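Local coordinates for hypothetical protein TM1010 (Thermotoga maritima, PDB 2F4P), which is of uncharacterised function but belongs to the cupin superfamily, whose members are built on a small antiparallel beta-barrel, at residues V53-T61 with W106-E114. Residues are numbered along the deposited sequence; the frame is centred on the assembly and turned at random. Where two conformers were deposited one is given.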
loop_
_atom_site.group_PDB
_atom_site.type_symbol
_atom_site.label_atom_id
_atom_site.label_comp_id
_atom_site.label_asym_id
_atom_site.label_seq_id
_atom_site.Cartn_x
_atom_site.Cartn_y
_atom_site.Cartn_z
ATOM N N VAL A 53 7.157 0.355 7.352
ATOM C CA VAL A 53 7.919 1.008 8.431
ATOM C C VAL A 53 7.459 0.512 9.809
ATOM O O VAL A 53 6.249 0.431 10.068
ATOM C CB VAL A 53 7.736 2.547 8.427
ATOM C CG1 VAL A 53 8.825 3.254 9.309
ATOM C CG2 VAL A 53 7.734 3.097 7.013
ATOM N N VAL A 54 8.408 0.201 10.689
ATOM C CA VAL A 54 8.111 -0.019 12.110
ATOM C C VAL A 54 8.773 1.075 12.924
ATOM O O VAL A 54 9.990 1.278 12.806
ATOM C CB VAL A 54 8.663 -1.361 12.631
ATOM C CG1 VAL A 54 8.240 -1.576 14.100
ATOM C CG2 VAL A 54 8.207 -2.504 11.741
ATOM N N PHE A 55 7.974 1.778 13.726
ATOM C CA PHE A 55 8.461 2.750 14.713
ATOM C C PHE A 55 8.316 2.079 16.077
ATOM O O PHE A 55 7.207 1.714 16.478
ATOM C CB PHE A 55 7.596 3.993 14.763
ATOM C CG PHE A 55 7.628 4.834 13.513
ATOM C CD1 PHE A 55 6.796 4.544 12.453
ATOM C CD2 PHE A 55 8.465 5.909 13.423
ATOM C CE1 PHE A 55 6.830 5.320 11.289
ATOM C CE2 PHE A 55 8.511 6.674 12.296
ATOM C CZ PHE A 55 7.664 6.381 11.218
ATOM N N GLU A 56 9.411 1.949 16.813
ATOM C CA GLU A 56 9.305 1.503 18.214
ATOM C C GLU A 56 8.695 2.620 19.052
ATOM O O GLU A 56 8.697 3.765 18.633
ATOM C CB GLU A 56 10.679 1.139 18.755
ATOM C CG GLU A 56 11.320 -0.045 18.013
ATOM C CD GLU A 56 10.482 -1.284 17.998
ATOM O OE1 GLU A 56 9.737 -1.542 18.982
ATOM O OE2 GLU A 56 10.590 -2.041 17.005
ATOM N N PRO A 57 8.176 2.296 20.250
ATOM C CA PRO A 57 7.545 3.343 21.044
ATOM C C PRO A 57 8.426 4.581 21.192
ATOM O O PRO A 57 9.625 4.473 21.444
ATOM C CB PRO A 57 7.281 2.657 22.387
ATOM C CG PRO A 57 7.166 1.243 22.086
ATOM C CD PRO A 57 8.104 0.982 20.915
ATOM N N GLY A 58 7.831 5.751 20.973
ATOM C CA GLY A 58 8.526 7.010 21.118
ATOM C C GLY A 58 9.233 7.469 19.841
ATOM O O GLY A 58 9.688 8.602 19.762
ATOM N N ALA A 59 9.388 6.585 18.869
ATOM C CA ALA A 59 10.132 6.929 17.659
ATOM C C ALA A 59 9.207 7.600 16.652
ATOM O O ALA A 59 7.991 7.337 16.611
ATOM C CB ALA A 59 10.788 5.707 17.052
ATOM N N ARG A 60 9.799 8.482 15.845
ATOM C CA ARG A 60 9.037 9.259 14.881
ATOM C C ARG A 60 9.918 9.927 13.863
ATOM O O ARG A 60 11.111 10.151 14.085
ATOM C CB ARG A 60 8.210 10.327 15.585
ATOM C CG ARG A 60 8.984 11.517 16.155
ATOM C CD ARG A 60 9.188 11.393 17.597
ATOM N NE ARG A 60 9.849 12.552 18.231
ATOM C CZ ARG A 60 10.186 12.585 19.522
ATOM N NH1 ARG A 60 9.943 11.541 20.308
ATOM N NH2 ARG A 60 10.783 13.645 20.033
ATOM N N THR A 61 9.304 10.330 12.767
ATOM C CA THR A 61 10.003 11.057 11.764
ATOM C C THR A 61 10.317 12.454 12.295
ATOM O O THR A 61 9.657 12.970 13.226
ATOM C CB THR A 61 9.142 11.212 10.457
ATOM O OG1 THR A 61 8.031 12.093 10.715
ATOM C CG2 THR A 61 8.603 9.893 9.990
ATOM N N TRP A 106 4.693 15.229 10.710
ATOM C CA TRP A 106 5.485 14.078 11.171
ATOM C C TRP A 106 4.527 12.962 11.475
ATOM O O TRP A 106 3.320 13.202 11.662
ATOM C CB TRP A 106 6.328 14.420 12.395
ATOM C CG TRP A 106 5.540 14.791 13.624
ATOM C CD1 TRP A 106 5.108 16.030 13.948
ATOM C CD2 TRP A 106 5.099 13.920 14.680
ATOM N NE1 TRP A 106 4.442 16.001 15.147
ATOM C CE2 TRP A 106 4.408 14.719 15.615
ATOM C CE3 TRP A 106 5.255 12.548 14.952
ATOM C CZ2 TRP A 106 3.857 14.196 16.803
ATOM C CZ3 TRP A 106 4.700 12.021 16.121
ATOM C CH2 TRP A 106 4.016 12.842 17.036
ATOM N N HIS A 107 5.055 11.740 11.512
ATOM C CA HIS A 107 4.285 10.625 12.055
ATOM C C HIS A 107 5.189 9.724 12.865
ATOM O O HIS A 107 6.406 9.746 12.727
ATOM C CB HIS A 107 3.553 9.828 10.945
ATOM C CG HIS A 107 4.391 9.483 9.748
ATOM N ND1 HIS A 107 4.852 8.202 9.512
ATOM C CD2 HIS A 107 4.817 10.232 8.710
ATOM C CE1 HIS A 107 5.553 8.188 8.395
ATOM N NE2 HIS A 107 5.564 9.411 7.895
ATOM N N GLY A 108 4.582 8.888 13.689
ATOM C CA GLY A 108 5.386 7.990 14.491
ATOM C C GLY A 108 4.591 7.241 15.507
ATOM O O GLY A 108 3.374 7.296 15.533
ATOM N N ALA A 109 5.307 6.549 16.389
ATOM C CA ALA A 109 4.656 5.669 17.325
ATOM C C ALA A 109 4.133 6.445 18.502
ATOM O O ALA A 109 4.553 7.577 18.777
ATOM C CB ALA A 109 5.613 4.610 17.792
ATOM N N ALA A 110 3.230 5.801 19.224
ATOM C CA ALA A 110 2.848 6.238 20.555
ATOM C C ALA A 110 4.020 6.078 21.547
ATOM O O ALA A 110 4.973 5.352 21.279
ATOM C CB ALA A 110 1.636 5.415 21.030
ATOM N N PRO A 111 3.964 6.777 22.687
ATOM C CA PRO A 111 5.034 6.632 23.675
ATOM C C PRO A 111 5.195 5.201 24.216
ATOM O O PRO A 111 6.280 4.835 24.694
ATOM C CB PRO A 111 4.613 7.575 24.813
ATOM C CG PRO A 111 3.543 8.428 24.289
ATOM C CD PRO A 111 2.964 7.791 23.073
ATOM N N ASP A 112 4.128 4.406 24.158
ATOM C CA ASP A 112 4.113 3.103 24.847
ATOM C C ASP A 112 3.604 1.961 23.994
ATOM O O ASP A 112 3.193 0.923 24.523
ATOM C CB ASP A 112 3.277 3.214 26.116
ATOM C CG ASP A 112 1.846 3.650 25.847
ATOM O OD1 ASP A 112 1.444 3.788 24.670
ATOM O OD2 ASP A 112 1.131 3.885 26.842
ATOM N N GLU A 113 3.656 2.159 22.675
ATOM C CA GLU A 113 3.264 1.149 21.718
ATOM C C GLU A 113 3.908 1.430 20.364
ATOM O O GLU A 113 4.038 2.576 19.954
ATOM C CB GLU A 113 1.729 1.103 21.594
ATOM C CG GLU A 113 1.203 -0.065 20.829
ATOM C CD GLU A 113 -0.317 -0.263 20.966
ATOM O OE1 GLU A 113 -0.970 0.441 21.773
ATOM O OE2 GLU A 113 -0.858 -1.129 20.241
ATOM N N GLU A 114 4.272 0.365 19.655
ATOM C CA GLU A 114 4.863 0.499 18.338
ATOM C C GLU A 114 3.796 0.906 17.308
ATOM O O GLU A 114 2.584 0.728 17.530
ATOM C CB GLU A 114 5.529 -0.819 17.940
ATOM C CG GLU A 114 4.549 -1.814 17.386
ATOM C CD GLU A 114 5.091 -3.206 17.330
ATOM O OE1 GLU A 114 6.330 -3.380 17.189
ATOM O OE2 GLU A 114 4.252 -4.128 17.456
HETATM O O HOH W 1 7.980 -3.201 19.407
#
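Phe55 lays one ring face on the backbone of Gly108: the CA of Gly108 sits 3.9 Å from the ring centroid and 12° off the normal, a CH-pi contact. Packing is tight here, Gly108 CA also lying 3.4 Å from Ala59 O in a CA-H...O contact. Beside it, the CB of Ala109 meets Phe55 CB. With OG1 of Thr61 set between its backbone N and carbonyl carbon (chi1 69°), the hydroxyl accepts the N-H of His107 (N to OG1 3.1 Å), while Thr61 CG2 lies over one face of the imidazole, offset toward its rim. Hydrogen bonds from Thr61 N to His107 O (3.0 Å) and Ala109 N to Ala59 O (2.8 Å) flank the antiparallel, non-hydrogen-bonded pair Arg60-Gly108. In this cupin fold, the type II turn Glu56-Ala59 carries the chain from strand 49-55 in one sheet to strand 60-65 in the other, where 105-109 pairs with it. His107 NE2 is hydrogen-bonded to an unknown ligand, probably from the crystallisation liquor, consistent with a pocket. Toward solvent, exposed Pro57 touches the 111-114 backbone, and the Glu56 and Glu114 OE1 atoms stand 4.3 Å apart. A water lies 2.8 Å from Glu114 OE1; its 2.5 Å approach to Glu56 OE1 is doubtfully short. Their OE2 atoms form salt bridges with Arg20 and Arg76, respectively.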